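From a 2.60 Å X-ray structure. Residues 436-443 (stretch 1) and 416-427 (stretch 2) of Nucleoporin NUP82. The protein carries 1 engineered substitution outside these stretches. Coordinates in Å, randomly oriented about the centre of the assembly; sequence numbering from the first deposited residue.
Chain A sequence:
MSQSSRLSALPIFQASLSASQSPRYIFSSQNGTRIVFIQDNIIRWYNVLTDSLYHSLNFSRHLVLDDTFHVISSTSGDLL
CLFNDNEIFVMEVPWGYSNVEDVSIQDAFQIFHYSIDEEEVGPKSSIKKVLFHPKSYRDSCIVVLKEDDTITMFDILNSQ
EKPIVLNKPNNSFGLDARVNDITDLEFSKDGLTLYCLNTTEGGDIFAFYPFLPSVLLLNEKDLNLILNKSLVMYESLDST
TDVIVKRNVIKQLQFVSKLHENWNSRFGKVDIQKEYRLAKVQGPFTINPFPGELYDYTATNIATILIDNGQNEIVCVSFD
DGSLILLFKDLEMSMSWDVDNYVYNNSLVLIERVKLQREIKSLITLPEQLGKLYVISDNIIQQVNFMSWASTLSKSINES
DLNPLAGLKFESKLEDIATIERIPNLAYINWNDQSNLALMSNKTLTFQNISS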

# COMPACT_ATOMS: atom_id res chain seq x y z
N ASN A 436 -23.69 3.22 19.15
CA ASN A 436 -24.20 4.23 18.24
C ASN A 436 -23.14 4.68 17.25
O ASN A 436 -21.97 4.34 17.38
CB ASN A 436 -24.68 5.43 19.05
CG ASN A 436 -25.72 5.05 20.08
OD1 ASN A 436 -26.83 4.66 19.73
ND2 ASN A 436 -25.36 5.16 21.35
N LEU A 437 -23.58 5.45 16.26
CA LEU A 437 -22.69 5.97 15.24
C LEU A 437 -22.82 7.48 15.25
O LEU A 437 -23.91 8.01 15.05
CB LEU A 437 -23.07 5.44 13.87
CG LEU A 437 -22.31 6.03 12.68
CD1 LEU A 437 -20.82 5.70 12.78
CD2 LEU A 437 -22.90 5.46 11.40
N ALA A 438 -21.73 8.18 15.50
CA ALA A 438 -21.77 9.63 15.51
C ALA A 438 -21.35 10.13 14.15
O ALA A 438 -20.28 9.78 13.66
CB ALA A 438 -20.83 10.17 16.58
N LEU A 439 -22.21 10.92 13.51
CA LEU A 439 -21.90 11.48 12.20
C LEU A 439 -21.61 12.95 12.41
O LEU A 439 -22.49 13.72 12.77
CB LEU A 439 -23.09 11.30 11.26
CG LEU A 439 -23.43 9.85 10.92
CD1 LEU A 439 -24.63 9.80 9.98
CD2 LEU A 439 -22.22 9.19 10.28
N MSE A 440 -20.37 13.32 12.18
CA MSE A 440 -19.95 14.70 12.36
C MSE A 440 -19.72 15.39 11.02
O MSE A 440 -19.20 14.79 10.09
CB MSE A 440 -18.65 14.74 13.16
CG MSE A 440 -18.05 16.14 13.35
SE MSE A 440 -18.86 17.13 14.80
CE MSE A 440 -18.74 15.74 16.17
N SER A 441 -20.12 16.65 10.94
CA SER A 441 -19.92 17.45 9.73
C SER A 441 -19.74 18.89 10.17
O SER A 441 -19.95 19.24 11.34
CB SER A 441 -21.12 17.33 8.77
OG SER A 441 -22.26 18.00 9.28
N ASN A 442 -19.32 19.73 9.24
CA ASN A 442 -19.12 21.14 9.53
C ASN A 442 -20.30 21.68 10.32
O ASN A 442 -20.14 22.18 11.43
CB ASN A 442 -18.98 21.92 8.22
CG ASN A 442 -19.84 21.32 7.09
OD1 ASN A 442 -21.03 21.03 7.26
ND2 ASN A 442 -19.23 21.15 5.92
N LYS A 443 -21.48 21.53 9.74
CA LYS A 443 -22.73 22.04 10.29
C LYS A 443 -23.48 21.16 11.27
O LYS A 443 -24.29 21.68 12.05
CB LYS A 443 -23.70 22.38 9.14
CG LYS A 443 -23.21 23.46 8.17
CD LYS A 443 -24.22 23.70 7.05
CE LYS A 443 -23.78 24.84 6.14
NZ LYS A 443 -24.77 25.12 5.05
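Stretch 2 416-427: DIATIERIPNLA

The apolar centre of the contact is Leu439. Its chi1 of -65° (m) and chi2 of 180° (t) bring the end of the side chain nearer to stretch 2 than its CA-to-CB bond alone would suggest, and its two methyls meet different parts of that stretch. CD1 lies 3.6 Å from CB of Ala418, while CD2 lies 3.6 Å from CD1 of Leu426 and, more loosely, 4.5 Å from CG of Pro424. Leu439 is thus wedged among residues from the strand 416-419, from the turn that follows it and from the returning segment, and it has the largest covered area in stretch 1, 81 Å² of the 630 Å² buried by the two stretches together. Leu437, two residues earlier, extends the same apolar patch: with chi1 at 174° (t) and chi2 at 63° (p), its CD2 reaches CG2 of Ile417 at 3.7 Å and its CD1 reaches CG of Leu426 at 3.8 Å. Ile417 and Ala418 both direct their CA-to-CB bonds toward stretch 1, whereas that of Thr419 points away and the residue makes no contact.

Beneath these side chains the backbones run side by side. Strand 436-440 and the weakly bonded strand at about 425-427 approach to 4.9 Å between axes, with an angle of 162° between their N-to-C directions, so the pairing is antiparallel with a modest departure from 180°. The register follows from the nearest CA atoms: CA of Ala438 is 5.1 Å from CA of Ala427, CA of Leu439 is 5.1 Å from CA of Leu426, and CA of Met440 is 4.8 Å from CA of Asn425. The last pair is the best defined, because its two hydrogen bonds are short and nearly straight: Asn425 N to Met440 O is 2.8 Å at 164°, and Met440 N to Asn425 O is 2.9 Å at 168°. At the other end, Ala438 N donates to Ala427 O over 2.8 Å at 175°, but the return bond from Ala427 N to Ala438 O is weak, 3.3 Å and bent to 121°. Ala438 O also receives a CA-H...O contact from Leu426 CA at 3.4 Å.

Side chains alternate across this ladder. Leu439 and Leu426 share one face; Ala438, Ala427, Met440 and Asn425 occupy the other, where CB of Ala438 is 4.3 Å from CB of Ala427 and CB of selenomethionine Met440 is 3.8 Å from CB of Asn425. The ends of the Met440 and Asn425 side chains then lead away, and Asn425 OD1 is hydrogen-bonded elsewhere in the structure.

Past Met440 the chain leaves the strand and the contact becomes polar and exposed. CB of Ser441 is 4.4 Å from O of Arg422. Asn442 ND2 comes within 2.8 Å of Arg422 NE, but both are donors, so this closeness is no hydrogen bond. Asn442 OD1 instead accepts from the backbone N of Lys443 at 2.6 Å.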

# COMPACT_ATOMS: atom_id res chain seq x y z
N ASP A 416 -28.93 1.80 3.83
CA ASP A 416 -28.71 3.23 3.90
C ASP A 416 -28.68 3.70 5.36
O ASP A 416 -29.66 3.58 6.09
CB ASP A 416 -29.79 3.97 3.12
CG ASP A 416 -29.70 3.73 1.62
OD1 ASP A 416 -28.71 4.17 0.99
OD2 ASP A 416 -30.62 3.10 1.06
N ILE A 417 -27.53 4.22 5.76
CA ILE A 417 -27.33 4.68 7.12
C ILE A 417 -27.88 6.07 7.33
O ILE A 417 -28.60 6.32 8.29
CB ILE A 417 -25.82 4.67 7.50
CG1 ILE A 417 -25.32 3.23 7.60
CG2 ILE A 417 -25.59 5.40 8.80
CD1 ILE A 417 -25.98 2.41 8.70
N ALA A 418 -27.55 6.98 6.42
CA ALA A 418 -28.03 8.34 6.56
C ALA A 418 -27.69 9.18 5.35
O ALA A 418 -26.87 8.80 4.52
CB ALA A 418 -27.42 8.97 7.79
N THR A 419 -28.34 10.34 5.26
CA THR A 419 -28.11 11.25 4.16
C THR A 419 -27.14 12.31 4.64
O THR A 419 -27.36 12.93 5.67
CB THR A 419 -29.41 11.94 3.70
OG1 THR A 419 -30.32 10.95 3.19
CG2 THR A 419 -29.12 12.98 2.63
N ILE A 420 -26.07 12.50 3.88
CA ILE A 420 -25.05 13.48 4.23
C ILE A 420 -24.95 14.55 3.16
O ILE A 420 -25.66 14.50 2.15
CB ILE A 420 -23.67 12.84 4.36
CG1 ILE A 420 -23.31 12.17 3.03
CG2 ILE A 420 -23.67 11.84 5.49
CD1 ILE A 420 -21.87 11.72 2.93
N GLU A 421 -24.05 15.50 3.38
CA GLU A 421 -23.84 16.58 2.44
C GLU A 421 -22.35 16.82 2.29
O GLU A 421 -21.88 17.21 1.22
CB GLU A 421 -24.52 17.86 2.95
CG GLU A 421 -25.83 18.16 2.25
CD GLU A 421 -26.64 19.23 2.97
OE1 GLU A 421 -26.08 20.33 3.23
OE2 GLU A 421 -27.82 18.98 3.27
N ARG A 422 -21.62 16.59 3.36
CA ARG A 422 -20.18 16.78 3.37
C ARG A 422 -19.61 15.50 3.98
O ARG A 422 -19.93 15.20 5.14
CB ARG A 422 -19.82 17.97 4.27
CG ARG A 422 -20.69 19.21 4.06
CD ARG A 422 -20.10 20.08 2.99
NE ARG A 422 -18.70 20.38 3.27
CZ ARG A 422 -17.94 21.17 2.53
NH1 ARG A 422 -18.44 21.77 1.45
NH2 ARG A 422 -16.67 21.37 2.87
N ILE A 423 -18.80 14.75 3.23
CA ILE A 423 -18.21 13.51 3.75
C ILE A 423 -17.99 13.63 5.25
O ILE A 423 -16.97 14.16 5.70
CB ILE A 423 -16.86 13.20 3.09
CG1 ILE A 423 -17.03 13.08 1.58
CG2 ILE A 423 -16.29 11.92 3.69
CD1 ILE A 423 -15.71 12.81 0.84
N PRO A 424 -18.93 13.11 6.05
CA PRO A 424 -18.81 13.19 7.50
C PRO A 424 -17.69 12.39 8.14
O PRO A 424 -17.02 11.56 7.51
CB PRO A 424 -20.20 12.75 7.98
CG PRO A 424 -20.55 11.72 6.99
CD PRO A 424 -20.14 12.35 5.67
N ASN A 425 -17.49 12.68 9.42
CA ASN A 425 -16.49 12.06 10.25
C ASN A 425 -17.30 11.05 11.07
O ASN A 425 -18.29 11.41 11.70
CB ASN A 425 -15.88 13.16 11.14
CG ASN A 425 -14.51 12.81 11.65
OD1 ASN A 425 -14.37 12.14 12.68
ND2 ASN A 425 -13.48 13.26 10.94
N LEU A 426 -16.91 9.77 11.04
CA LEU A 426 -17.64 8.75 11.79
C LEU A 426 -16.95 8.35 13.09
O LEU A 426 -15.74 8.52 13.24
CB LEU A 426 -17.85 7.50 10.95
CG LEU A 426 -19.00 7.48 9.96
CD1 LEU A 426 -18.89 8.67 9.03
CD2 LEU A 426 -18.95 6.18 9.18
N ALA A 427 -17.72 7.80 14.01
CA ALA A 427 -17.20 7.34 15.28
C ALA A 427 -18.20 6.43 15.98
O ALA A 427 -19.39 6.72 16.02
CB ALA A 427 -16.86 8.53 16.15